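Local coordinates for phosphoribosylaminoimidazole-succinocarboxamide synthase (Pyrococcus horikoshii, PDB 4O7W), which catalyses the ATP-dependent joining of L-aspartate to carboxyaminoimidazole ribonucleotide, giving SAICAR, in the de novo pathway of purine biosynthesis, at residues Gly64-Phe69 with Asp185-Asp190; Ile79-Asp84 with Gly179-Gly184; Lys167-Val172 with Cys197-Ala202. One frame throughout, in Å; residues are numbered along the deposited sequence.

Contact 1 (Gly64-Phe69 with Asp185-Asp190). With ATP (adenosine-5'-triphosphate), chain C.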
loop_
_atom_site.group_PDB
_atom_site.type_symbol
_atom_site.label_atom_id
_atom_site.label_comp_id
_atom_site.label_asym_id
_atom_site.label_seq_id
_atom_site.Cartn_x
_atom_site.Cartn_y
_atom_site.Cartn_z
ATOM N N GLY A 64 11.692 0.382 -27.550
ATOM C CA GLY A 64 10.641 1.389 -27.638
ATOM C C GLY A 64 10.202 1.986 -26.308
ATOM O O GLY A 64 9.091 2.499 -26.215
ATOM N N ILE A 65 11.066 1.897 -25.283
ATOM C CA ILE A 65 10.835 2.555 -23.993
ATOM C C ILE A 65 11.438 3.962 -24.021
ATOM O O ILE A 65 12.635 4.113 -24.232
ATOM C CB ILE A 65 11.456 1.768 -22.794
ATOM C CG1 ILE A 65 10.923 0.321 -22.712
ATOM C CG2 ILE A 65 11.206 2.503 -21.476
ATOM C CD1 ILE A 65 9.419 0.213 -22.517
ATOM N N LYS A 66 10.616 4.980 -23.792
ATOM C CA LYS A 66 11.100 6.361 -23.727
ATOM C C LYS A 66 11.843 6.593 -22.415
ATOM O O LYS A 66 11.239 6.497 -21.355
ATOM C CB LYS A 66 9.924 7.334 -23.761
ATOM C CG LYS A 66 9.424 7.705 -25.130
ATOM C CD LYS A 66 8.924 9.147 -25.108
ATOM C CE LYS A 66 8.052 9.432 -26.316
ATOM N NZ LYS A 66 6.708 8.835 -26.094
ATOM N N THR A 67 13.134 6.913 -22.487
ATOM C CA THR A 67 13.941 7.133 -21.292
ATOM C C THR A 67 14.586 8.509 -21.346
ATOM O O THR A 67 14.620 9.142 -22.393
ATOM C CB THR A 67 15.080 6.095 -21.128
ATOM O OG1 THR A 67 16.211 6.492 -21.907
ATOM C CG2 THR A 67 14.650 4.684 -21.535
ATOM N N HIS A 68 15.129 8.962 -20.220
ATOM C CA HIS A 68 15.791 10.256 -20.200
ATOM C C HIS A 68 17.201 10.223 -20.751
ATOM O O HIS A 68 17.842 11.265 -20.854
ATOM C CB HIS A 68 15.764 10.840 -18.788
ATOM C CG HIS A 68 16.651 10.113 -17.797
ATOM N ND1 HIS A 68 17.071 10.689 -16.654
ATOM C CD2 HIS A 68 17.214 8.834 -17.822
ATOM C CE1 HIS A 68 17.843 9.828 -15.964
ATOM N NE2 HIS A 68 17.930 8.690 -16.677
ATOM N N PHE A 69 17.709 9.041 -21.096
ATOM C CA PHE A 69 19.103 8.927 -21.559
ATOM C C PHE A 69 19.354 9.729 -22.840
ATOM O O PHE A 69 18.693 9.502 -23.845
ATOM C CB PHE A 69 19.517 7.458 -21.762
ATOM C CG PHE A 69 20.933 7.288 -22.256
ATOM C CD1 PHE A 69 22.022 7.569 -21.423
ATOM C CD2 PHE A 69 21.185 6.851 -23.560
ATOM C CE1 PHE A 69 23.330 7.423 -21.878
ATOM C CE2 PHE A 69 22.491 6.707 -24.024
ATOM C CZ PHE A 69 23.563 6.989 -23.182
ATOM N N ASP A 185 4.633 13.555 -22.061
ATOM C CA ASP A 185 4.888 12.120 -22.146
ATOM C C ASP A 185 5.572 11.619 -20.885
ATOM O O ASP A 185 6.365 12.348 -20.268
ATOM C CB ASP A 185 5.802 11.794 -23.330
ATOM C CG ASP A 185 5.106 11.933 -24.672
ATOM O OD1 ASP A 185 5.825 12.024 -25.685
ATOM O OD2 ASP A 185 3.858 11.960 -24.725
ATOM N N ILE A 186 5.288 10.362 -20.538
ATOM C CA ILE A 186 5.896 9.711 -19.372
ATOM C C ILE A 186 7.221 9.047 -19.750
ATOM O O ILE A 186 7.276 8.165 -20.606
ATOM C CB ILE A 186 4.888 8.781 -18.649
ATOM C CG1 ILE A 186 3.729 9.656 -18.100
ATOM C CG2 ILE A 186 5.572 7.989 -17.523
ATOM C CD1 ILE A 186 2.472 8.924 -17.696
ATOM N N VAL A 187 8.292 9.515 -19.112
ATOM C CA VAL A 187 9.652 9.177 -19.496
ATOM C C VAL A 187 10.395 8.506 -18.318
ATOM O O VAL A 187 10.359 8.991 -17.186
ATOM C CB VAL A 187 10.414 10.445 -19.973
ATOM C CG1 VAL A 187 11.863 10.112 -20.289
ATOM C CG2 VAL A 187 9.739 11.054 -21.209
ATOM N N LEU A 188 11.041 7.383 -18.598
ATOM C CA LEU A 188 11.759 6.629 -17.580
ATOM C C LEU A 188 13.036 7.369 -17.211
ATOM O O LEU A 188 13.757 7.851 -18.086
ATOM C CB LEU A 188 12.067 5.221 -18.092
ATOM C CG LEU A 188 12.884 4.285 -17.195
ATOM C CD1 LEU A 188 12.106 3.972 -15.933
ATOM C CD2 LEU A 188 13.176 2.996 -17.939
ATOM N N ALA A 189 13.307 7.464 -15.910
ATOM C CA ALA A 189 14.324 8.377 -15.415
ATOM C C ALA A 189 15.307 7.709 -14.442
ATOM O O ALA A 189 15.485 6.486 -14.470
ATOM C CB ALA A 189 13.650 9.594 -14.785
ATOM N N ASP A 190 15.951 8.517 -13.599
ATOM C CA ASP A 190 16.930 8.033 -12.622
ATOM C C ASP A 190 17.950 7.010 -13.187
ATOM O O ASP A 190 18.541 7.241 -14.241
ATOM C CB ASP A 190 16.209 7.487 -11.381
ATOM C CG ASP A 190 17.109 7.468 -10.150
ATOM O OD1 ASP A 190 17.302 6.378 -9.596
ATOM O OD2 ASP A 190 17.615 8.538 -9.741
HETATM P PG ATP C . 15.918 11.435 -3.552
HETATM O O1G ATP C . 15.443 12.099 -2.278
HETATM O O2G ATP C . 16.315 12.407 -4.629
HETATM O O3G ATP C . 15.060 10.286 -4.015
HETATM P PB ATP C . 18.759 11.177 -3.575
HETATM O O1B ATP C . 18.901 12.647 -3.274
HETATM O O2B ATP C . 19.693 10.178 -2.935
HETATM O O3B ATP C . 17.285 10.698 -3.132
HETATM P PA ATP C . 20.140 10.546 -5.996
HETATM O O1A ATP C . 19.919 9.192 -6.621
HETATM O O2A ATP C . 21.392 10.736 -5.170
HETATM O O3A ATP C . 18.802 10.952 -5.179
HETATM O "O5'" ATP C . 20.190 11.666 -7.163
HETATM C "C5'" ATP C . 19.303 11.645 -8.291
HETATM C "C4'" ATP C . 18.157 12.647 -8.120
HETATM O "O4'" ATP C . 17.757 13.203 -9.387
HETATM C "C3'" ATP C . 16.906 11.976 -7.598
HETATM O "O3'" ATP C . 16.191 12.975 -6.870
HETATM C "C2'" ATP C . 16.134 11.619 -8.860
HETATM O "O2'" ATP C . 14.744 11.436 -8.635
HETATM C "C1'" ATP C . 16.413 12.826 -9.734
HETATM N N9 ATP C . 16.347 12.530 -11.190
HETATM C C8 ATP C . 16.692 11.382 -11.804
HETATM N N7 ATP C . 16.517 11.477 -13.141
HETATM C C5 ATP C . 16.066 12.725 -13.406
HETATM C C6 ATP C . 15.669 13.518 -14.606
HETATM N N6 ATP C . 15.728 13.000 -15.851
HETATM N N1 ATP C . 15.227 14.784 -14.413
HETATM C C2 ATP C . 15.156 15.351 -13.198
HETATM N N3 ATP C . 15.506 14.700 -12.083
HETATM C C4 ATP C . 15.955 13.415 -12.114
HETATM O O HOH W 1 8.619 5.594 -20.588
#

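Contact 2 (Ile79-Asp84 with Gly179-Gly184). With ATP (adenosine-5'-triphosphate), chain C.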
loop_
_atom_site.group_PDB
_atom_site.type_symbol
_atom_site.label_atom_id
_atom_site.label_comp_id
_atom_site.label_asym_id
_atom_site.label_seq_id
_atom_site.Cartn_x
_atom_site.Cartn_y
_atom_site.Cartn_z
ATOM N N ILE A 79 24.564 12.181 -19.696
ATOM C CA ILE A 79 23.738 13.320 -20.085
ATOM C C ILE A 79 22.317 12.827 -20.206
ATOM O O ILE A 79 22.035 11.887 -20.954
ATOM C CB ILE A 79 24.142 13.936 -21.441
ATOM C CG1 ILE A 79 25.649 14.230 -21.493
ATOM C CG2 ILE A 79 23.335 15.206 -21.693
ATOM C CD1 ILE A 79 26.145 14.650 -22.869
ATOM N N VAL A 80 21.422 13.465 -19.463
ATOM C CA VAL A 80 20.030 13.059 -19.451
ATOM C C VAL A 80 19.088 14.247 -19.634
ATOM O O VAL A 80 19.438 15.401 -19.364
ATOM C CB VAL A 80 19.642 12.259 -18.173
ATOM C CG1 VAL A 80 20.412 10.944 -18.079
ATOM C CG2 VAL A 80 19.807 13.108 -16.913
ATOM N N GLU A 81 17.884 13.927 -20.076
ATOM C CA GLU A 81 16.839 14.898 -20.291
ATOM C C GLU A 81 16.251 15.314 -18.953
ATOM O O GLU A 81 15.901 14.470 -18.131
ATOM C CB GLU A 81 15.772 14.256 -21.172
ATOM C CG GLU A 81 14.616 15.157 -21.525
ATOM C CD GLU A 81 13.558 14.430 -22.328
ATOM O OE1 GLU A 81 13.614 13.194 -22.440
ATOM O OE2 GLU A 81 12.650 15.106 -22.827
ATOM N N LYS A 82 16.157 16.615 -18.727
ATOM C CA LYS A 82 15.500 17.135 -17.531
ATOM C C LYS A 82 13.997 16.885 -17.616
ATOM O O LYS A 82 13.377 17.098 -18.658
ATOM C CB LYS A 82 15.798 18.622 -17.374
ATOM C CG LYS A 82 15.264 19.279 -16.117
ATOM C CD LYS A 82 15.255 20.797 -16.310
ATOM C CE LYS A 82 15.626 21.526 -15.033
ATOM N NZ LYS A 82 14.456 21.613 -14.115
ATOM N N LEU A 83 13.423 16.396 -16.522
ATOM C CA LEU A 83 12.002 16.081 -16.483
ATOM C C LEU A 83 11.349 16.650 -15.241
ATOM O O LEU A 83 12.016 16.898 -14.246
ATOM C CB LEU A 83 11.807 14.564 -16.465
ATOM C CG LEU A 83 12.313 13.723 -17.632
ATOM C CD1 LEU A 83 12.317 12.253 -17.220
ATOM C CD2 LEU A 83 11.488 13.943 -18.897
ATOM N N ASP A 84 10.036 16.859 -15.326
ATOM C CA ASP A 84 9.217 17.099 -14.159
ATOM C C ASP A 84 8.970 15.729 -13.511
ATOM O O ASP A 84 8.168 14.931 -14.004
ATOM C CB ASP A 84 7.904 17.738 -14.600
ATOM C CG ASP A 84 6.989 18.052 -13.443
ATOM O OD1 ASP A 84 7.453 18.044 -12.290
ATOM O OD2 ASP A 84 5.803 18.307 -13.701
ATOM N N GLY A 179 9.405 10.715 -14.898
ATOM C CA GLY A 179 9.001 12.106 -14.952
ATOM C C GLY A 179 8.285 12.412 -16.257
ATOM O O GLY A 179 8.207 11.562 -17.160
ATOM N N LYS A 180 7.768 13.632 -16.355
ATOM C CA LYS A 180 7.080 14.111 -17.552
ATOM C C LYS A 180 7.990 15.018 -18.370
ATOM O O LYS A 180 8.679 15.858 -17.806
ATOM C CB LYS A 180 5.843 14.914 -17.139
ATOM C CG LYS A 180 4.546 14.143 -17.211
ATOM C CD LYS A 180 3.349 15.033 -16.875
ATOM C CE LYS A 180 2.052 14.276 -17.135
ATOM N NZ LYS A 180 0.864 14.953 -16.533
ATOM N N ASP A 181 8.007 14.841 -19.691
ATOM C CA ASP A 181 8.744 15.746 -20.564
ATOM C C ASP A 181 7.826 16.888 -21.005
ATOM O O ASP A 181 6.638 16.893 -20.651
ATOM C CB ASP A 181 9.358 14.993 -21.760
ATOM C CG ASP A 181 8.312 14.451 -22.738
ATOM O OD1 ASP A 181 7.149 14.904 -22.733
ATOM O OD2 ASP A 181 8.668 13.575 -23.542
ATOM N N LYS A 182 8.354 17.837 -21.780
ATOM C CA LYS A 182 7.575 19.027 -22.178
ATOM C C LYS A 182 6.332 18.711 -23.022
ATOM O O LYS A 182 5.387 19.508 -23.059
ATOM C CB LYS A 182 8.470 20.062 -22.876
ATOM C CG LYS A 182 9.408 20.784 -21.919
ATOM C CD LYS A 182 10.323 21.746 -22.666
ATOM N N ASN A 183 6.331 17.549 -23.680
ATOM C CA ASN A 183 5.162 17.046 -24.412
ATOM C C ASN A 183 4.138 16.347 -23.531
ATOM O O ASN A 183 3.102 15.884 -24.023
ATOM C CB ASN A 183 5.604 16.085 -25.512
ATOM C CG ASN A 183 6.360 16.789 -26.613
ATOM O OD1 ASN A 183 6.173 17.981 -26.830
ATOM N ND2 ASN A 183 7.212 16.054 -27.313
ATOM N N GLY A 184 4.449 16.246 -22.239
ATOM C CA GLY A 184 3.568 15.586 -21.275
ATOM C C GLY A 184 3.623 14.075 -21.363
ATOM O O GLY A 184 2.756 13.392 -20.819
HETATM P PG ATP C . 15.918 11.435 -3.552
HETATM O O1G ATP C . 15.443 12.099 -2.278
HETATM O O2G ATP C . 16.315 12.407 -4.629
HETATM O O3G ATP C . 15.060 10.286 -4.015
HETATM P PB ATP C . 18.759 11.177 -3.575
HETATM O O1B ATP C . 18.901 12.647 -3.274
HETATM O O2B ATP C . 19.693 10.178 -2.935
HETATM O O3B ATP C . 17.285 10.698 -3.132
HETATM P PA ATP C . 20.140 10.546 -5.996
HETATM O O1A ATP C . 19.919 9.192 -6.621
HETATM O O2A ATP C . 21.392 10.736 -5.170
HETATM O O3A ATP C . 18.802 10.952 -5.179
HETATM O "O5'" ATP C . 20.190 11.666 -7.163
HETATM C "C5'" ATP C . 19.303 11.645 -8.291
HETATM C "C4'" ATP C . 18.157 12.647 -8.120
HETATM O "O4'" ATP C . 17.757 13.203 -9.387
HETATM C "C3'" ATP C . 16.906 11.976 -7.598
HETATM O "O3'" ATP C . 16.191 12.975 -6.870
HETATM C "C2'" ATP C . 16.134 11.619 -8.860
HETATM O "O2'" ATP C . 14.744 11.436 -8.635
HETATM C "C1'" ATP C . 16.413 12.826 -9.734
HETATM N N9 ATP C . 16.347 12.530 -11.190
HETATM C C8 ATP C . 16.692 11.382 -11.804
HETATM N N7 ATP C . 16.517 11.477 -13.141
HETATM C C5 ATP C . 16.066 12.725 -13.406
HETATM C C6 ATP C . 15.669 13.518 -14.606
HETATM N N6 ATP C . 15.728 13.000 -15.851
HETATM N N1 ATP C . 15.227 14.784 -14.413
HETATM C C2 ATP C . 15.156 15.351 -13.198
HETATM N N3 ATP C . 15.506 14.700 -12.083
HETATM C C4 ATP C . 15.955 13.415 -12.114
HETATM O O HOH W 2 11.259 12.910 -23.876
HETATM O O HOH W 3 11.381 17.581 -23.063
#

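Contact 3 (Lys167-Val172 with Cys197-Ala202). With TYD (thymidine-5'-diphosphate), chain B.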
loop_
_atom_site.group_PDB
_atom_site.type_symbol
_atom_site.label_atom_id
_atom_site.label_comp_id
_atom_site.label_asym_id
_atom_site.label_seq_id
_atom_site.Cartn_x
_atom_site.Cartn_y
_atom_site.Cartn_z
ATOM N N LYS A 167 21.441 -14.480 -19.852
ATOM C CA LYS A 167 22.802 -14.326 -19.340
ATOM C C LYS A 167 23.009 -15.006 -17.991
ATOM O O LYS A 167 24.021 -14.782 -17.324
ATOM C CB LYS A 167 23.192 -12.850 -19.294
ATOM C CG LYS A 167 23.506 -12.306 -20.677
ATOM C CD LYS A 167 23.200 -10.826 -20.795
ATOM C CE LYS A 167 23.350 -10.374 -22.235
ATOM N NZ LYS A 167 24.780 -10.323 -22.612
ATOM N N GLY A 168 22.062 -15.855 -17.606
ATOM C CA GLY A 168 22.167 -16.604 -16.350
ATOM C C GLY A 168 21.899 -15.748 -15.119
ATOM O O GLY A 168 22.401 -16.045 -14.026
ATOM N N ILE A 169 21.122 -14.679 -15.291
ATOM C CA ILE A 169 20.797 -13.785 -14.165
ATOM C C ILE A 169 19.286 -13.692 -13.972
ATOM O O ILE A 169 18.540 -13.455 -14.916
ATOM C CB ILE A 169 21.418 -12.378 -14.344
ATOM C CG1 ILE A 169 22.946 -12.468 -14.332
ATOM C CG2 ILE A 169 20.936 -11.409 -13.262
ATOM C CD1 ILE A 169 23.622 -11.365 -15.125
ATOM N N ILE A 170 18.856 -13.903 -12.739
ATOM C CA ILE A 170 17.468 -13.753 -12.355
ATOM C C ILE A 170 17.228 -12.337 -11.859
ATOM O O ILE A 170 17.888 -11.863 -10.924
ATOM C CB ILE A 170 17.068 -14.757 -11.260
ATOM C CG1 ILE A 170 17.309 -16.200 -11.754
ATOM C CG2 ILE A 170 15.609 -14.555 -10.882
ATOM C CD1 ILE A 170 17.327 -17.230 -10.633
ATOM N N LEU A 171 16.293 -11.660 -12.508
ATOM C CA LEU A 171 15.863 -10.346 -12.068
ATOM C C LEU A 171 14.800 -10.553 -10.999
ATOM O O LEU A 171 13.648 -10.873 -11.299
ATOM C CB LEU A 171 15.336 -9.524 -13.241
ATOM C CG LEU A 171 14.781 -8.124 -12.936
ATOM C CD1 LEU A 171 15.865 -7.178 -12.418
ATOM C CD2 LEU A 171 14.117 -7.570 -14.191
ATOM N N VAL A 172 15.204 -10.383 -9.748
ATOM C CA VAL A 172 14.347 -10.675 -8.614
ATOM C C VAL A 172 13.296 -9.565 -8.427
ATOM O O VAL A 172 12.102 -9.844 -8.325
ATOM C CB VAL A 172 15.208 -10.874 -7.348
ATOM C CG1 VAL A 172 14.372 -10.793 -6.071
ATOM C CG2 VAL A 172 15.972 -12.190 -7.447
ATOM N N CYS A 197 18.305 -2.732 -8.316
ATOM C CA CYS A 197 17.742 -4.023 -8.742
ATOM C C CYS A 197 18.263 -5.152 -7.875
ATOM O O CYS A 197 19.354 -5.050 -7.319
ATOM C CB CYS A 197 18.188 -4.365 -10.158
ATOM S SG CYS A 197 17.877 -3.148 -11.440
ATOM N N ARG A 198 17.498 -6.235 -7.777
ATOM C CA ARG A 198 18.048 -7.507 -7.284
ATOM C C ARG A 198 18.354 -8.429 -8.450
ATOM O O ARG A 198 17.473 -8.733 -9.279
ATOM C CB ARG A 198 17.142 -8.185 -6.250
ATOM C CG ARG A 198 17.196 -7.526 -4.876
ATOM C CD ARG A 198 16.460 -8.293 -3.785
ATOM N NE ARG A 198 16.679 -7.651 -2.479
ATOM C CZ ARG A 198 15.847 -6.786 -1.895
ATOM N NH1 ARG A 198 14.675 -6.455 -2.440
ATOM N NH2 ARG A 198 16.179 -6.257 -0.729
ATOM N N PHE A 199 19.622 -8.829 -8.516
ATOM C CA PHE A 199 20.140 -9.766 -9.503
ATOM C C PHE A 199 20.680 -10.993 -8.778
ATOM O O PHE A 199 21.617 -10.877 -7.979
ATOM C CB PHE A 199 21.312 -9.149 -10.279
ATOM C CG PHE A 199 20.985 -7.879 -11.029
ATOM C CD1 PHE A 199 19.880 -7.800 -11.882
ATOM C CD2 PHE A 199 21.834 -6.772 -10.932
ATOM C CE1 PHE A 199 19.612 -6.631 -12.587
ATOM C CE2 PHE A 199 21.572 -5.603 -11.640
ATOM C CZ PHE A 199 20.465 -5.527 -12.472
ATOM N N TRP A 200 20.109 -12.163 -9.059
ATOM C CA TRP A 200 20.640 -13.433 -8.542
ATOM C C TRP A 200 21.218 -14.283 -9.636
ATOM O O TRP A 200 20.619 -14.409 -10.713
ATOM C CB TRP A 200 19.554 -14.258 -7.869
ATOM C CG TRP A 200 19.025 -13.714 -6.576
ATOM C CD1 TRP A 200 19.466 -12.590 -5.862
ATOM C CD2 TRP A 200 17.958 -14.298 -5.754
ATOM N NE1 TRP A 200 18.736 -12.429 -4.712
ATOM C CE2 TRP A 200 17.814 -13.423 -4.585
ATOM C CE3 TRP A 200 17.117 -15.403 -5.880
ATOM C CZ2 TRP A 200 16.865 -13.668 -3.594
ATOM C CZ3 TRP A 200 16.169 -15.643 -4.875
ATOM C CH2 TRP A 200 16.043 -14.789 -3.762
ATOM N N ASP A 201 22.358 -14.913 -9.368
ATOM C CA ASP A 201 22.878 -15.917 -10.292
ATOM C C ASP A 201 21.855 -17.045 -10.432
ATOM O O ASP A 201 21.370 -17.557 -9.419
ATOM C CB ASP A 201 24.192 -16.515 -9.809
ATOM C CG ASP A 201 24.656 -17.640 -10.712
ATOM O OD1 ASP A 201 25.231 -17.335 -11.767
ATOM O OD2 ASP A 201 24.390 -18.820 -10.398
ATOM N N ALA A 202 21.539 -17.426 -11.673
ATOM C CA ALA A 202 20.521 -18.463 -11.931
ATOM C C ALA A 202 20.873 -19.824 -11.311
ATOM O O ALA A 202 20.005 -20.495 -10.750
ATOM C CB ALA A 202 20.230 -18.601 -13.423
HETATM P PA TYD B . 12.467 -3.453 -1.205
HETATM O O1A TYD B . 12.547 -4.932 -0.982
HETATM O O2A TYD B . 11.072 -2.864 -1.233
HETATM O O3A TYD B . 13.262 -2.595 -0.105
HETATM P PB TYD B . 14.713 -2.851 0.555
HETATM O O1B TYD B . 14.848 -4.343 0.762
HETATM O O2B TYD B . 15.690 -2.331 -0.479
HETATM O O3B TYD B . 14.660 -1.998 1.789
HETATM O "O5'" TYD B . 13.249 -3.115 -2.551
HETATM C "C5'" TYD B . 12.779 -3.630 -3.786
HETATM C "C4'" TYD B . 13.768 -3.362 -4.923
HETATM O "O4'" TYD B . 13.658 -1.995 -5.318
HETATM C "C3'" TYD B . 15.238 -3.601 -4.564
HETATM O "O3'" TYD B . 15.896 -4.072 -5.736
HETATM C "C2'" TYD B . 15.793 -2.231 -4.248
HETATM C "C1'" TYD B . 14.891 -1.306 -5.060
HETATM N N1 TYD B . 14.582 -0.056 -4.357
HETATM C C2 TYD B . 15.502 1.036 -4.396
HETATM O O2 TYD B . 16.569 0.934 -5.025
HETATM N N3 TYD B . 15.217 2.187 -3.769
HETATM C C4 TYD B . 14.049 2.336 -3.107
HETATM O O4 TYD B . 13.782 3.408 -2.542
HETATM C C5 TYD B . 13.051 1.228 -3.061
HETATM C C5M TYD B . 11.727 1.362 -2.330
HETATM C C6 TYD B . 13.395 0.052 -3.717
#

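Contact 1 (Gly64-Phe69 with Asp185-Asp190)
H68 meets L188, A189 and D190 with its backbone and its ring alike. Its N donates to L188 O at 2.8 Å. Two residues earlier, K66 O receives L188 N at 2.9 Å in an almost straight bond (173°). Together these form a single beta bridge between T67 and L188. A water donates to both K66 O and I186 O, so K66 O takes two hydrogens.

Both nitrogens of the imidazole are used. H68 ND1 accepts from N6 of ATP at 2.8 Å, with N6 in the ring plane. H68 NE2 donates to D190 O at 2.9 Å, a weak bond because of its bent angle. Histidine suits the place: one flat ring can accept from the adenine amino group while donating to a backbone carbonyl, which makes this crossing part of the wall of the ATP site. In H68 a chi1 of 70° tucks the ring between its own backbone N and carbonyl carbon. A189 CA lies over the centre of one face, 3.6 Å from the centroid of the H68 ring, as a CH-pi contact.

V187 presses CG1 to within 3.3 Å of T67 C, and I65 CG2 meets L188 CD2 in an apolar contact. The long K66 chain carries NZ to D185 OD1, a salt bridge whose hydrogen bond, at 3.3 Å, is weak. T67 OG1 accepts from F69 N in an ST turn and is also hydrogen-bonded to E61, while the D190 carboxylate pairs with K13, whose NZ is also hydrogen-bonded to ATP.

Helix 45-62 packs here through L60, against I65 and L188, and through F57, edge-to-face with H68. I186 rests on helix 143-165, and backbone bonds from H68 to E81 and from V187 to G179 continue into strands 77-81 and 169-180.

Contact 2 (Ile79-Asp84 with Gly179-Gly184)
L83 sets CG anti to its own carbonyl carbon (chi1 -61°), and its chi2 of 166° then puts CD2 by K180 O, 3.6 Å away, and close to D181 CB. E81 instead puts CG anti to its backbone N (chi1 -178°) and runs out extended, bringing OE2 to 3.5 Å from D181 CB. The two carboxylates lie close, E81 OE2 to D181 OD2 being 4.3 Å. A water lies within hydrogen-bonding distance of both carboxylates and may ease the repulsion, and D181 OD1 accepts from D185 N.

Beside them the backbones of D84 and K180 form an antiparallel hydrogen-bonded pair, D84 N to K180 O at 3.0 Å and K180 N to D84 O at 2.7 Å. G179 fits because a beta carbon there would collide with L83 CB and D84 O.

The backbone leading into this pair reads the adenine: E81 O accepts from N6 of ATP at 2.7 Å, and L83 N donates to its N1 at 3.2 Å. With an alanine in place of L83, a gap would probably open between the adenine amino group and D181, leaving the base less firmly backed.

V187 of strand 186-188 packs against E81, L83 and D181, K180 reaches E145 of helix 143-165 in a salt bridge, and strand 77-81 runs between strands 22-27 and 69-72.

Contact 3 (Lys167-Val172 with Cys197-Ala202)
I170 and W200 form the antiparallel hydrogen-bonded pair at the middle of the ladder. I170 N donates to W200 O at 2.7 Å and W200 N to I170 O at 2.9 Å. V172 N to R198 O follows at 2.8 Å. At the other end A202 N reaches G168 O at 2.9 Å; G168, with its positive phi, closes helix 143-165 in a Schellman motif. Strands 169-172 and 197-201 lie 147° apart in N-to-C direction, antiparallel with a twist.

Apolar contacts lie on both faces. On one, I169 CG2 lies against F199 CB, and L171 CD1 meets F199 CE1 at 3.8 Å, side by side. I170 CB meets W200 CB on the other, and I170 CG1 meets A202 CB. V172 has CG1 anti to its N (chi1 164°), leaving CG2 over the indole of W200, a CH-pi contact 3.5 Å from the centroid of the five-membered ring. A branched valine supplies both methyls, one for W200 and one for R198.

R198 makes the polar contacts with thymidine diphosphate, its extended chain offering NH1 to TYD O1A (3.0 Å) and NH2 to TYD O1B (2.8 Å). It thus holds both phosphates in what is probably the phosphoribosyl substrate's pocket. D211 and D173 brace the guanidinium.

Helix 143-165 packs on I169, L171 and F199, while helix 220-232 adds I227 to I169 and F199 and pairs its R230 with D201.

Overall arrangement
Followed from the N terminus, the chain leaves helix 45-62 through 64-69, whose partner in contact 1 lies 116 residues on at 185-190. Contact 2 is nested inside that loop, joining 79-84 to 179-184. Contact 3 starts within both loops, at 167-172, and ends beyond them at 197-202, so it crosses both. Contacts 1 and 2 touch, share ATP and tie the five-stranded antiparallel sheet to the six-stranded one. Contact 3 lies within the six-stranded sheet, by the bound thymidine diphosphate, its centre about 30 Å from that of contact 2. Strand 169-180 serves contacts 2 and 3 and runs between the ATP and thymidine diphosphate sites.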